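PDB 4H3T: CRISPR-associated protein, Cse1 family from Acidimicrobium ferrooxidans, which probably serves as the large Cse1 subunit of a type I-E CRISPR Cascade complex, which in relatives takes part in recognising target DNA. Local coordinates for residues A[233-239]-A[252-256]; A[167-172]-A[260-265]; A[61-65]-A[217-221]. The protein carries 1 engineered substitution. All blocks are in the same frame, centred on the assembly; numbering follows the deposited sequence.

Overall arrangement
Interaction 1 lies on the same side of the chain's centre as each of the other two, and all three contacts fall within the Cse1 family region. Interaction 1 occupies the middle. Its centre is about 15 Å from that of interaction 2 and about 12 Å from that of interaction 3. It touches both: Ala236 CB packs on Gln261 NE2 at 3.8 Å, and Val254 CG2 meets Tyr65 CE2 at 3.5 Å. Interactions 2 and 3 do not touch, and their centres are about 21 Å apart. Helix 254-257 of interaction 1 runs on through a short loop into strand 263-272 of interaction 2. A bound glycerol, probably from crystallisation, lies about 4 Å from the Gln261 side chain.

Interaction 1: A[233-239]-A[252-256]; sequences DVPAWER and DGVCD
Asp233 presents its carboxylate to the backbone at the start of helix 254-257. Two hydrogen bonds hold it. Cys255 N donates to Asp233 OD2 at 2.8 Å, and Asp256 N donates to Asp233 OD1 at 3.1 Å. Both oxygens are met on their syn side, so the carboxylate spans two successive N-H groups. Its CG stands anti to the backbone N (chi1 165°), which turns the oxygens to the helix start. The negative charge probably suits the positive end of the helix dipole.

The charged group is a network of Arg239, Asp252 and Asp256. Arg239 NH1 makes a salt bridge to Asp252 OD2 at 2.7 Å. The oxygen lies in the guanidinium plane, but the nitrogen comes from above the carboxylate plane. Asp256 lies flat over one guanidinium face, the planes 4° apart. This is a long salt bridge, Asp256 OD1 to Arg239 NH2 at 3.6 Å, without a hydrogen bond. Arg239 NH2 also donates to Val234 O at 2.9 Å. Asp256 OD2 instead accepts Asp252 N at 2.8 Å. With an alanine in place of Arg239, Asp252 would probably lose this partner and Val234 O its side-chain donor.

Apolar packing is slight: Pro235 CD rests 4.0 Å from Cys255 CB. Helix 52-68 borders the contact, with Arg66 against Val234 and Pro235, and Tyr65 against Val254. Arg249 in strand 248-249 gives Asp256 a second salt bridge.

Interaction 2: A[167-172]-A[260-265]; sequences RHAFGS and WQGRRI
His168 meets the start of strand 263-272 with its ring. Arg263 N donates to His168 ND1 at 3.0 Å, tilted 26° from the ring plane. Both faces of the imidazole are covered. Ile265 CD1 sits over one face, 4.2 Å from the ring centroid, in a CH-pi contact. The Gln261 amide lies over the opposite face, its plane turned 33° from the ring. The backbones also come close: Gly262 CA approaches His168 O at 3.5 Å in a CA-H...O contact.

Arg263 makes the second polar link. Its NH2 donates to Ser172 O at 2.9 Å, from above the carbonyl plane. Its NH1 turns back to its own segment and bonds Gly262 O. A bend at chi2 (-73°) brings the guanidinium to both carbonyls. The aliphatic part of Arg167 crosses Ile265 at about a right angle, with CG 4.0 Å from CD1.

Further out, other residues fix these groups. Phe112 O takes the hydrogen bond of His168 NE2, so ND1 probably stays unprotonated as an acceptor. Asp175 makes salt bridges with both Arg167 and Arg263, and Thr259 O receives Gln261 NE2. Arg264 NH1 reaches back to Gln261 O at 2.9 Å and braces the turn.

That turn is an inverse gamma turn centred on Gln261. It leads into strand 263-272, which pairs antiparallel with strand 275-289 in a mixed sheet. The arrangement joins the last part of helix 157-170 to the entry of that hairpin.

Interaction 3: A[61-65]-A[217-221]; sequences LALAY and NLVPW
Tyr65 OH is gripped by two partners. It donates to Val219 O at 2.8 Å, and a water donates to it at the same length. The carbonyl and the water both lie at the ring edge, near its plane. The water also donates to Asn217 O at 2.6 Å, bridging the hydroxyl to a second carbonyl. These bonds tie helix 52-68 to an inverse gamma turn centred on Leu218, in the loop that follows helix 210-217. With CG anti to the carbonyl carbon (chi1 -79°), Tyr65 sends its hydroxyl across to Val219 O. The bonds should also limit how the phenol ring can turn.

The apolar part is built round Leu218. Its CD2 methyl sits almost squarely over one face of the Tyr65 ring, 3.5 Å from the centroid and 9° off the normal. This is a close CH-pi contact. One helical turn before Tyr65, Leu61 CD2 packs 3.8 Å from Leu218 CG. Ala64 CB touches both Leu218 methyls. Leu61 also crosses Asn217 at about a right angle, its two methyls resting on Asn217 CB. The amide of Asn217 is turned elsewhere, to Thr213 O, Pro205 O and His300.

Around this core, Phe36 of helix 32-37 packs on Ala64, and Phe348 of helix 344-350 packs on Val219. The contact joins helix 52-68 to the loop after helix 210-217 by packing and by the bonds of one buried tyrosine.

Trp221 closes the far end. Its five-membered ring is near parallel to the Tyr65 ring, at 24°, but offset, with little overlap. Trp221 NE1 lies 3.3 Å from Tyr65 CD1.

Interaction 1: A[233-239]-A[252-256]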
ATOM      1  N   ASP A 233     -11.818 -12.864  18.659  1.00 52.44           N
ATOM      2  CA  ASP A 233     -11.104 -11.682  18.113  1.00 50.80           C
ATOM      3  C   ASP A 233     -12.139 -10.664  17.645  1.00 52.32           C
ATOM      4  O   ASP A 233     -12.750 -10.853  16.615  1.00 50.53           O
ATOM      5  CB  ASP A 233     -10.169 -12.127  16.983  1.00 50.35           C
ATOM      6  CG  ASP A 233      -9.658 -10.997  16.114  1.00 50.49           C
ATOM      7  OD1 ASP A 233      -9.355  -9.902  16.664  1.00 47.89           O
ATOM      8  OD2 ASP A 233      -9.563 -11.200  14.890  1.00 51.47           O
ATOM      9  N   VAL A 234     -12.384  -9.617  18.437  1.00 51.53           N
ATOM     10  CA  VAL A 234     -13.462  -8.698  18.126  1.00 49.58           C
ATOM     11  C   VAL A 234     -12.931  -7.277  17.765  1.00 48.03           C
ATOM     12  O   VAL A 234     -11.925  -6.808  18.263  1.00 46.14           O
ATOM     13  CB  VAL A 234     -14.554  -8.667  19.250  1.00 53.16           C
ATOM     14  CG1 VAL A 234     -15.077 -10.078  19.540  1.00 55.77           C
ATOM     15  CG2 VAL A 234     -14.071  -8.010  20.532  1.00 52.29           C
ATOM     16  N   PRO A 235     -13.674  -6.580  16.922  1.00 43.03           N
ATOM     17  CA  PRO A 235     -13.256  -5.234  16.517  1.00 41.16           C
ATOM     18  C   PRO A 235     -13.557  -4.186  17.594  1.00 46.05           C
ATOM     19  O   PRO A 235     -14.284  -4.453  18.548  1.00 45.27           O
ATOM     20  CB  PRO A 235     -14.078  -5.001  15.252  1.00 41.58           C
ATOM     21  CG  PRO A 235     -15.296  -5.781  15.468  1.00 46.75           C
ATOM     22  CD  PRO A 235     -14.898  -6.989  16.195  1.00 44.02           C
ATOM     23  N   ALA A 236     -13.042  -2.987  17.380  1.00 43.35           N
ATOM     24  CA  ALA A 236     -13.107  -1.888  18.326  1.00 44.01           C
ATOM     25  C   ALA A 236     -14.542  -1.543  18.781  1.00 47.60           C
ATOM     26  O   ALA A 236     -14.732  -1.252  19.967  1.00 45.25           O
ATOM     27  CB  ALA A 236     -12.423  -0.657  17.761  1.00 42.89           C
ATOM     28  N   TRP A 237     -15.503  -1.578  17.866  1.00 45.39           N
ATOM     29  CA  TRP A 237     -16.909  -1.240  18.164  1.00 46.68           C
ATOM     30  C   TRP A 237     -17.621  -2.334  18.945  1.00 51.53           C
ATOM     31  O   TRP A 237     -18.694  -2.054  19.421  1.00 55.37           O
ATOM     32  CB  TRP A 237     -17.728  -0.888  16.904  1.00 44.81           C
ATOM     33  CG  TRP A 237     -17.783  -1.976  15.908  1.00 44.76           C
ATOM     34  CD1 TRP A 237     -18.527  -3.127  15.963  1.00 46.44           C
ATOM     35  CD2 TRP A 237     -16.921  -2.103  14.779  1.00 43.83           C
ATOM     36  NE1 TRP A 237     -18.281  -3.883  14.864  1.00 45.88           N
ATOM     37  CE2 TRP A 237     -17.247  -3.312  14.145  1.00 46.17           C
ATOM     38  CE3 TRP A 237     -15.945  -1.279  14.207  1.00 43.41           C
ATOM     39  CZ2 TRP A 237     -16.598  -3.738  12.995  1.00 44.45           C
ATOM     40  CZ3 TRP A 237     -15.301  -1.713  13.070  1.00 44.02           C
ATOM     41  CH2 TRP A 237     -15.683  -2.905  12.441  1.00 44.34           C
ATOM     42  N   GLU A 238     -17.038  -3.535  19.137  1.00 46.00           N
ATOM     43  CA  GLU A 238     -17.594  -4.555  20.020  1.00 47.05           C
ATOM     44  C   GLU A 238     -16.930  -4.462  21.346  1.00 52.07           C
ATOM     45  O   GLU A 238     -17.386  -5.064  22.272  1.00 53.36           O
ATOM     46  CB  GLU A 238     -17.428  -5.982  19.454  1.00 48.92           C
ATOM     47  CG  GLU A 238     -18.259  -6.193  18.201  1.00 51.13           C
ATOM     48  CD  GLU A 238     -18.323  -7.636  17.782  1.00 46.41           C
ATOM     49  OE1 GLU A 238     -18.288  -8.521  18.658  1.00 50.80           O
ATOM     50  OE2 GLU A 238     -18.397  -7.887  16.562  1.00 47.91           O
ATOM     51  N   ARG A 239     -15.820  -3.743  21.457  1.00 49.87           N
ATOM     52  CA  ARG A 239     -15.127  -3.619  22.745  1.00 50.94           C
ATOM     53  C   ARG A 239     -15.707  -2.425  23.525  1.00 52.76           C
ATOM     54  O   ARG A 239     -16.451  -1.600  22.990  1.00 49.78           O
ATOM     55  CB  ARG A 239     -13.608  -3.469  22.466  1.00 53.30           C
ATOM     56  CG  ARG A 239     -13.053  -4.684  21.725  1.00 54.63           C
ATOM     57  CD  ARG A 239     -11.733  -4.400  20.948  1.00 61.68           C
ATOM     58  NE  ARG A 239     -10.611  -4.870  21.743  1.00 75.33           N
ATOM     59  CZ  ARG A 239     -10.059  -6.075  21.680  1.00 74.36           C
ATOM     60  NH1 ARG A 239      -9.072  -6.398  22.497  1.00 66.96           N
ATOM     61  NH2 ARG A 239     -10.458  -6.951  20.769  1.00 63.01           N
ATOM     62  N   ASP A 252      -5.297  -8.918  19.465  1.00 49.18           N
ATOM     63  CA  ASP A 252      -5.827 -10.259  19.705  1.00 52.97           C
ATOM     64  C   ASP A 252      -5.953 -11.066  18.417  1.00 54.56           C
ATOM     65  O   ASP A 252      -6.062 -12.276  18.442  1.00 54.02           O
ATOM     66  CB  ASP A 252      -7.202 -10.164  20.366  1.00 55.38           C
ATOM     67  CG  ASP A 252      -7.173  -9.510  21.738  1.00 65.75           C
ATOM     68  OD1 ASP A 252      -6.069  -9.480  22.373  1.00 67.46           O
ATOM     69  OD2 ASP A 252      -8.230  -8.987  22.166  1.00 66.52           O
ATOM     70  N   GLY A 253      -6.054 -10.359  17.321  1.00 48.24           N
ATOM     71  CA  GLY A 253      -6.230 -10.928  15.996  1.00 47.51           C
ATOM     72  C   GLY A 253      -6.498  -9.832  14.984  1.00 46.86           C
ATOM     73  O   GLY A 253      -6.383  -8.616  15.284  1.00 44.34           O
ATOM     74  N   VAL A 254      -6.930 -10.252  13.803  1.00 42.13           N
ATOM     75  CA  VAL A 254      -7.138  -9.309  12.700  1.00 41.76           C
ATOM     76  C   VAL A 254      -8.286  -8.356  12.898  1.00 42.95           C
ATOM     77  O   VAL A 254      -8.165  -7.217  12.455  1.00 40.77           O
ATOM     78  CB  VAL A 254      -7.290  -9.964  11.318  1.00 46.70           C
ATOM     79  CG1 VAL A 254      -5.942 -10.455  10.809  1.00 46.80           C
ATOM     80  CG2 VAL A 254      -8.333 -11.082  11.313  1.00 48.11           C
ATOM     81  N   CYS A 255      -9.398  -8.776  13.510  1.00 39.02           N
ATOM     82  CA  CYS A 255     -10.525  -7.842  13.727  1.00 40.38           C
ATOM     83  C   CYS A 255     -10.115  -6.710  14.627  1.00 42.69           C
ATOM     84  O   CYS A 255     -10.552  -5.589  14.395  1.00 42.71           O
ATOM     85  CB  CYS A 255     -11.762  -8.513  14.273  1.00 42.43           C
ATOM     86  SG  CYS A 255     -12.459  -9.775  13.176  1.00 48.79           S
ATOM     87  N   ASP A 256      -9.314  -7.016  15.670  1.00 40.29           N
ATOM     88  CA  ASP A 256      -8.781  -6.035  16.617  1.00 39.15           C
ATOM     89  C   ASP A 256      -7.779  -5.106  15.849  1.00 40.14           C
ATOM     90  O   ASP A 256      -7.957  -3.893  15.802  1.00 39.69           O
ATOM     91  CB  ASP A 256      -8.116  -6.812  17.777  1.00 41.17           C
ATOM     92  CG  ASP A 256      -7.585  -6.006  18.915  1.00 47.86           C
ATOM     93  OD1 ASP A 256      -8.028  -4.835  19.081  1.00 46.04           O
ATOM     94  OD2 ASP A 256      -6.709  -6.534  19.653  1.00 48.16           O
TER

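Interaction 2: A[167-172]-A[260-265]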
ATOM      1  N   ARG A 167      -7.426   8.271   9.903  1.00 36.18           N
ATOM      2  CA  ARG A 167      -6.492   8.899  10.828  1.00 36.23           C
ATOM      3  C   ARG A 167      -6.025   7.953  11.925  1.00 38.06           C
ATOM      4  O   ARG A 167      -4.913   8.095  12.393  1.00 36.40           O
ATOM      5  CB  ARG A 167      -7.101  10.177  11.416  1.00 35.38           C
ATOM      6  CG  ARG A 167      -6.116  11.001  12.190  1.00 33.77           C
ATOM      7  CD  ARG A 167      -4.837  11.332  11.451  1.00 38.46           C
ATOM      8  NE  ARG A 167      -4.299  12.577  11.971  1.00 39.41           N
ATOM      9  CZ  ARG A 167      -4.593  13.781  11.525  1.00 44.59           C
ATOM     10  NH1 ARG A 167      -4.119  14.863  12.147  1.00 38.46           N
ATOM     11  NH2 ARG A 167      -5.396  13.932  10.480  1.00 38.37           N
ATOM     12  N   HIS A 168      -6.860   7.027  12.365  1.00 37.09           N
ATOM     13  CA  HIS A 168      -6.426   6.053  13.364  1.00 35.77           C
ATOM     14  C   HIS A 168      -5.291   5.162  12.871  1.00 37.77           C
ATOM     15  O   HIS A 168      -4.457   4.708  13.676  1.00 37.51           O
ATOM     16  CB  HIS A 168      -7.564   5.147  13.764  1.00 36.23           C
ATOM     17  CG  HIS A 168      -8.461   5.700  14.803  1.00 38.08           C
ATOM     18  ND1 HIS A 168      -8.056   5.806  16.101  1.00 39.64           N
ATOM     19  CD2 HIS A 168      -9.694   6.261  14.673  1.00 39.27           C
ATOM     20  CE1 HIS A 168      -9.095   6.309  16.757  1.00 39.08           C
ATOM     21  NE2 HIS A 168     -10.087   6.638  15.924  1.00 38.28           N
ATOM     22  N   ALA A 169      -5.211   4.955  11.551  1.00 35.56           N
ATOM     23  CA  ALA A 169      -4.237   4.063  10.896  1.00 34.89           C
ATOM     24  C   ALA A 169      -3.019   4.793  10.316  1.00 38.55           C
ATOM     25  O   ALA A 169      -1.981   4.180  10.187  1.00 39.01           O
ATOM     26  CB  ALA A 169      -4.971   3.315   9.752  1.00 35.04           C
ATOM     27  N   PHE A 170      -3.177   6.040   9.825  1.00 36.32           N
ATOM     28  CA  PHE A 170      -2.140   6.730   9.066  1.00 38.29           C
ATOM     29  C   PHE A 170      -1.685   8.048   9.710  1.00 44.03           C
ATOM     30  O   PHE A 170      -0.996   8.790   9.078  1.00 40.41           O
ATOM     31  CB  PHE A 170      -2.650   7.030   7.631  1.00 39.35           C
ATOM     32  CG  PHE A 170      -2.543   5.864   6.687  1.00 39.20           C
ATOM     33  CD1 PHE A 170      -1.356   5.592   6.048  1.00 41.13           C
ATOM     34  CD2 PHE A 170      -3.661   5.096   6.367  1.00 42.53           C
ATOM     35  CE1 PHE A 170      -1.249   4.540   5.122  1.00 40.10           C
ATOM     36  CE2 PHE A 170      -3.560   4.050   5.410  1.00 43.69           C
ATOM     37  CZ  PHE A 170      -2.347   3.793   4.801  1.00 42.20           C
ATOM     38  N   GLY A 171      -1.978   8.286  10.962  1.00 41.15           N
ATOM     39  CA  GLY A 171      -1.557   9.528  11.587  1.00 39.89           C
ATOM     40  C   GLY A 171      -0.039   9.673  11.764  1.00 45.09           C
ATOM     41  O   GLY A 171       0.734   8.724  11.634  1.00 42.31           O
ATOM     42  N   SER A 172       0.412  10.891  12.012  1.00 41.36           N
ATOM     43  CA  SER A 172       1.837  11.159  12.191  1.00 40.28           C
ATOM     44  C   SER A 172       2.096  11.515  13.677  1.00 44.97           C
ATOM     45  O   SER A 172       1.146  11.610  14.478  1.00 42.74           O
ATOM     46  CB  SER A 172       2.250  12.310  11.274  1.00 45.05           C
ATOM     47  OG  SER A 172       1.816  13.549  11.818  1.00 43.49           O
ATOM     48  N   TRP A 260      -7.886  -0.830  14.786  1.00 37.91           N
ATOM     49  CA  TRP A 260      -7.087  -0.341  15.896  1.00 36.17           C
ATOM     50  C   TRP A 260      -7.325   1.123  16.188  1.00 39.22           C
ATOM     51  O   TRP A 260      -7.221   1.953  15.287  1.00 37.95           O
ATOM     52  CB  TRP A 260      -5.582  -0.561  15.578  1.00 35.84           C
ATOM     53  CG  TRP A 260      -4.693  -0.477  16.764  1.00 37.16           C
ATOM     54  CD1 TRP A 260      -3.844   0.537  17.088  1.00 39.40           C
ATOM     55  CD2 TRP A 260      -4.509  -1.491  17.752  1.00 38.36           C
ATOM     56  NE1 TRP A 260      -3.120   0.203  18.205  1.00 41.66           N
ATOM     57  CE2 TRP A 260      -3.505  -1.042  18.633  1.00 43.53           C
ATOM     58  CE3 TRP A 260      -5.016  -2.780  17.922  1.00 41.63           C
ATOM     59  CZ2 TRP A 260      -2.987  -1.850  19.645  1.00 45.10           C
ATOM     60  CZ3 TRP A 260      -4.493  -3.580  18.919  1.00 43.88           C
ATOM     61  CH2 TRP A 260      -3.515  -3.101  19.789  1.00 44.38           C
ATOM     62  N   GLN A 261      -7.624   1.429  17.429  1.00 36.40           N
ATOM     63  CA  GLN A 261      -7.747   2.802  17.894  1.00 38.41           C
ATOM     64  C   GLN A 261      -6.364   3.326  18.195  1.00 39.80           C
ATOM     65  O   GLN A 261      -5.978   3.545  19.361  1.00 38.43           O
ATOM     66  CB  GLN A 261      -8.706   2.873  19.095  1.00 40.43           C
ATOM     67  CG  GLN A 261     -10.073   2.262  18.803  1.00 38.66           C
ATOM     68  CD  GLN A 261     -10.831   3.035  17.762  1.00 40.52           C
ATOM     69  OE1 GLN A 261     -11.405   4.073  18.037  1.00 38.75           O
ATOM     70  NE2 GLN A 261     -10.790   2.576  16.544  1.00 37.30           N
ATOM     71  N   GLY A 262      -5.681   3.719  17.116  1.00 37.14           N
ATOM     72  CA  GLY A 262      -4.341   4.294  17.189  1.00 36.33           C
ATOM     73  C   GLY A 262      -4.318   5.737  17.639  1.00 40.37           C
ATOM     74  O   GLY A 262      -3.259   6.266  17.972  1.00 37.89           O
ATOM     75  N   ARG A 263      -5.479   6.392  17.613  1.00 36.83           N
ATOM     76  CA  ARG A 263      -5.661   7.763  18.074  1.00 37.16           C
ATOM     77  C   ARG A 263      -6.864   7.818  19.050  1.00 40.17           C
ATOM     78  O   ARG A 263      -7.489   6.793  19.349  1.00 36.78           O
ATOM     79  CB  ARG A 263      -5.859   8.718  16.858  1.00 36.87           C
ATOM     80  CG  ARG A 263      -4.625   8.780  15.894  1.00 34.13           C
ATOM     81  CD  ARG A 263      -3.542   9.539  16.538  1.00 40.82           C
ATOM     82  NE  ARG A 263      -2.320   9.670  15.722  1.00 39.61           N
ATOM     83  CZ  ARG A 263      -1.279   8.836  15.718  1.00 42.73           C
ATOM     84  NH1 ARG A 263      -1.313   7.711  16.416  1.00 38.37           N
ATOM     85  NH2 ARG A 263      -0.205   9.119  15.008  1.00 39.53           N
ATOM     86  N   ARG A 264      -7.021   8.970  19.666  1.00 38.41           N
ATOM     87  CA  ARG A 264      -8.148   9.361  20.480  1.00 38.79           C
ATOM     88  C   ARG A 264      -8.713  10.616  19.811  1.00 41.12           C
ATOM     89  O   ARG A 264      -8.054  11.679  19.755  1.00 40.51           O
ATOM     90  CB  ARG A 264      -7.780   9.594  21.940  1.00 39.70           C
ATOM     91  CG  ARG A 264      -7.334   8.330  22.656  1.00 40.35           C
ATOM     92  CD  ARG A 264      -8.381   7.215  22.697  1.00 43.69           C
ATOM     93  NE  ARG A 264      -7.871   6.093  23.477  1.00 41.60           N
ATOM     94  CZ  ARG A 264      -7.219   5.047  23.016  1.00 45.89           C
ATOM     95  NH1 ARG A 264      -7.096   4.857  21.714  1.00 43.21           N
ATOM     96  NH2 ARG A 264      -6.771   4.113  23.856  1.00 46.11           N
ATOM     97  N   ILE A 265      -9.897  10.469  19.252  1.00 37.28           N
ATOM     98  CA  ILE A 265     -10.493  11.518  18.422  1.00 38.52           C
ATOM     99  C   ILE A 265     -11.912  11.811  18.840  1.00 40.78           C
ATOM    100  O   ILE A 265     -12.663  10.918  19.196  1.00 39.27           O
ATOM    101  CB  ILE A 265     -10.434  11.090  16.920  1.00 39.10           C
ATOM    102  CG1 ILE A 265      -8.960  10.779  16.470  1.00 41.18           C
ATOM    103  CG2 ILE A 265     -11.081  12.135  16.032  1.00 36.69           C
ATOM    104  CD1 ILE A 265      -8.822  10.320  15.047  1.00 38.46           C
TER

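Interaction 3: A[61-65]-A[217-221]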
ATOM      1  N   LEU A  61     -13.088  -5.706   6.104  1.00 39.36           N
ATOM      2  CA  LEU A  61     -12.692  -7.115   6.359  1.00 39.10           C
ATOM      3  C   LEU A  61     -12.944  -7.527   7.818  1.00 42.75           C
ATOM      4  O   LEU A  61     -13.361  -8.634   8.066  1.00 40.77           O
ATOM      5  CB  LEU A  61     -11.224  -7.295   6.045  1.00 38.84           C
ATOM      6  CG  LEU A  61     -10.846  -7.324   4.549  1.00 42.54           C
ATOM      7  CD1 LEU A  61      -9.313  -7.162   4.377  1.00 40.16           C
ATOM      8  CD2 LEU A  61     -11.364  -8.597   3.861  1.00 45.92           C
ATOM      9  N   ALA A  62     -12.644  -6.635   8.799  1.00 40.27           N
ATOM     10  CA  ALA A  62     -12.946  -6.940  10.189  1.00 40.13           C
ATOM     11  C   ALA A  62     -14.436  -7.197  10.339  1.00 46.53           C
ATOM     12  O   ALA A  62     -14.852  -8.098  11.073  1.00 44.53           O
ATOM     13  CB  ALA A  62     -12.516  -5.793  11.084  1.00 40.20           C
ATOM     14  N   LEU A  63     -15.249  -6.374   9.677  1.00 43.39           N
ATOM     15  CA  LEU A  63     -16.727  -6.538   9.721  1.00 44.99           C
ATOM     16  C   LEU A  63     -17.154  -7.881   9.061  1.00 47.87           C
ATOM     17  O   LEU A  63     -17.998  -8.596   9.609  1.00 48.19           O
ATOM     18  CB  LEU A  63     -17.227  -5.355   8.936  1.00 45.60           C
ATOM     19  CG  LEU A  63     -18.569  -4.702   9.096  1.00 57.29           C
ATOM     20  CD1 LEU A  63     -19.277  -5.003  10.472  1.00 58.09           C
ATOM     21  CD2 LEU A  63     -18.358  -3.215   8.873  1.00 55.38           C
ATOM     22  N   ALA A  64     -16.503  -8.268   7.929  1.00 44.31           N
ATOM     23  CA  ALA A  64     -16.798  -9.543   7.254  1.00 44.91           C
ATOM     24  C   ALA A  64     -16.554 -10.743   8.161  1.00 47.56           C
ATOM     25  O   ALA A  64     -17.441 -11.591   8.255  1.00 48.22           O
ATOM     26  CB  ALA A  64     -15.990  -9.682   5.986  1.00 46.40           C
ATOM     27  N   TYR A  65     -15.392 -10.803   8.871  1.00 41.23           N
ATOM     28  CA  TYR A  65     -15.125 -11.928   9.786  1.00 43.41           C
ATOM     29  C   TYR A  65     -16.199 -12.060  10.871  1.00 45.25           C
ATOM     30  O   TYR A  65     -16.567 -13.187  11.283  1.00 45.83           O
ATOM     31  CB  TYR A  65     -13.751 -11.764  10.453  1.00 44.80           C
ATOM     32  CG  TYR A  65     -12.594 -12.164   9.592  1.00 43.32           C
ATOM     33  CD1 TYR A  65     -12.353 -13.507   9.290  1.00 46.08           C
ATOM     34  CD2 TYR A  65     -11.623 -11.231   9.232  1.00 41.09           C
ATOM     35  CE1 TYR A  65     -11.198 -13.903   8.612  1.00 47.17           C
ATOM     36  CE2 TYR A  65     -10.473 -11.607   8.570  1.00 41.99           C
ATOM     37  CZ  TYR A  65     -10.257 -12.946   8.250  1.00 46.92           C
ATOM     38  OH  TYR A  65      -9.117 -13.273   7.530  1.00 49.41           O
ATOM     39  N   ASN A 217      -8.988 -11.730   0.533  1.00 40.24           N
ATOM     40  CA  ASN A 217      -8.343 -11.195   1.731  1.00 40.21           C
ATOM     41  C   ASN A 217      -8.803 -11.859   3.033  1.00 47.88           C
ATOM     42  O   ASN A 217      -8.172 -11.614   4.088  1.00 49.50           O
ATOM     43  CB  ASN A 217      -8.565  -9.680   1.824  1.00 41.87           C
ATOM     44  CG  ASN A 217      -7.689  -8.924   0.904  1.00 48.05           C
ATOM     45  OD1 ASN A 217      -6.571  -8.663   1.258  1.00 42.03           O
ATOM     46  ND2 ASN A 217      -8.131  -8.643  -0.314  1.00 39.70           N
ATOM     47  N   LEU A 218      -9.881 -12.643   2.978  1.00 44.22           N
ATOM     48  CA  LEU A 218     -10.430 -13.322   4.144  1.00 44.85           C
ATOM     49  C   LEU A 218      -9.730 -14.641   4.316  1.00 47.07           C
ATOM     50  O   LEU A 218     -10.301 -15.698   4.196  1.00 48.23           O
ATOM     51  CB  LEU A 218     -11.936 -13.474   4.070  1.00 45.41           C
ATOM     52  CG  LEU A 218     -12.713 -12.169   4.291  1.00 50.83           C
ATOM     53  CD1 LEU A 218     -14.133 -12.351   3.749  1.00 55.36           C
ATOM     54  CD2 LEU A 218     -12.676 -11.743   5.728  1.00 49.83           C
ATOM     55  N   VAL A 219      -8.481 -14.546   4.754  1.00 46.00           N
ATOM     56  CA  VAL A 219      -7.687 -15.715   5.011  1.00 44.96           C
ATOM     57  C   VAL A 219      -8.384 -16.543   6.151  1.00 48.20           C
ATOM     58  O   VAL A 219      -8.647 -15.986   7.256  1.00 45.52           O
ATOM     59  CB  VAL A 219      -6.232 -15.344   5.418  1.00 48.20           C
ATOM     60  CG1 VAL A 219      -5.399 -16.608   5.620  1.00 49.92           C
ATOM     61  CG2 VAL A 219      -5.569 -14.389   4.410  1.00 46.83           C
ATOM     62  N   PRO A 220      -8.616 -17.844   5.948  1.00 45.35           N
ATOM     63  CA  PRO A 220      -9.247 -18.620   7.016  1.00 48.04           C
ATOM     64  C   PRO A 220      -8.369 -18.696   8.275  1.00 53.77           C
ATOM     65  O   PRO A 220      -7.132 -18.710   8.173  1.00 50.97           O
ATOM     66  CB  PRO A 220      -9.470 -19.983   6.363  1.00 50.86           C
ATOM     67  CG  PRO A 220      -9.704 -19.662   4.952  1.00 52.65           C
ATOM     68  CD  PRO A 220      -8.599 -18.625   4.706  1.00 46.64           C
ATOM     69  N   TRP A 221      -9.027 -18.731   9.466  1.00 50.54           N
ATOM     70  CA  TRP A 221      -8.347 -18.756  10.769  1.00 50.98           C
ATOM     71  C   TRP A 221      -7.405 -19.974  10.912  1.00 54.54           C
ATOM     72  O   TRP A 221      -6.410 -19.889  11.619  1.00 54.94           O
ATOM     73  CB  TRP A 221      -9.377 -18.779  11.900  1.00 51.80           C
ATOM     74  CG  TRP A 221     -10.278 -17.591  11.942  1.00 50.59           C
ATOM     75  CD1 TRP A 221     -10.046 -16.345  11.431  1.00 52.36           C
ATOM     76  CD2 TRP A 221     -11.602 -17.568  12.472  1.00 50.21           C
ATOM     77  NE1 TRP A 221     -11.137 -15.541  11.635  1.00 50.46           N
ATOM     78  CE2 TRP A 221     -12.075 -16.243  12.350  1.00 52.86           C
ATOM     79  CE3 TRP A 221     -12.396 -18.514  13.142  1.00 52.44           C
ATOM     80  CZ2 TRP A 221     -13.337 -15.872  12.780  1.00 52.03           C
ATOM     81  CZ3 TRP A 221     -13.653 -18.135  13.577  1.00 53.38           C
ATOM     82  CH2 TRP A 221     -14.128 -16.843  13.344  1.00 52.46           C
TER
HETATM   83  O   HOH W   1      -7.475 -11.209   6.590  1.00 48.08           O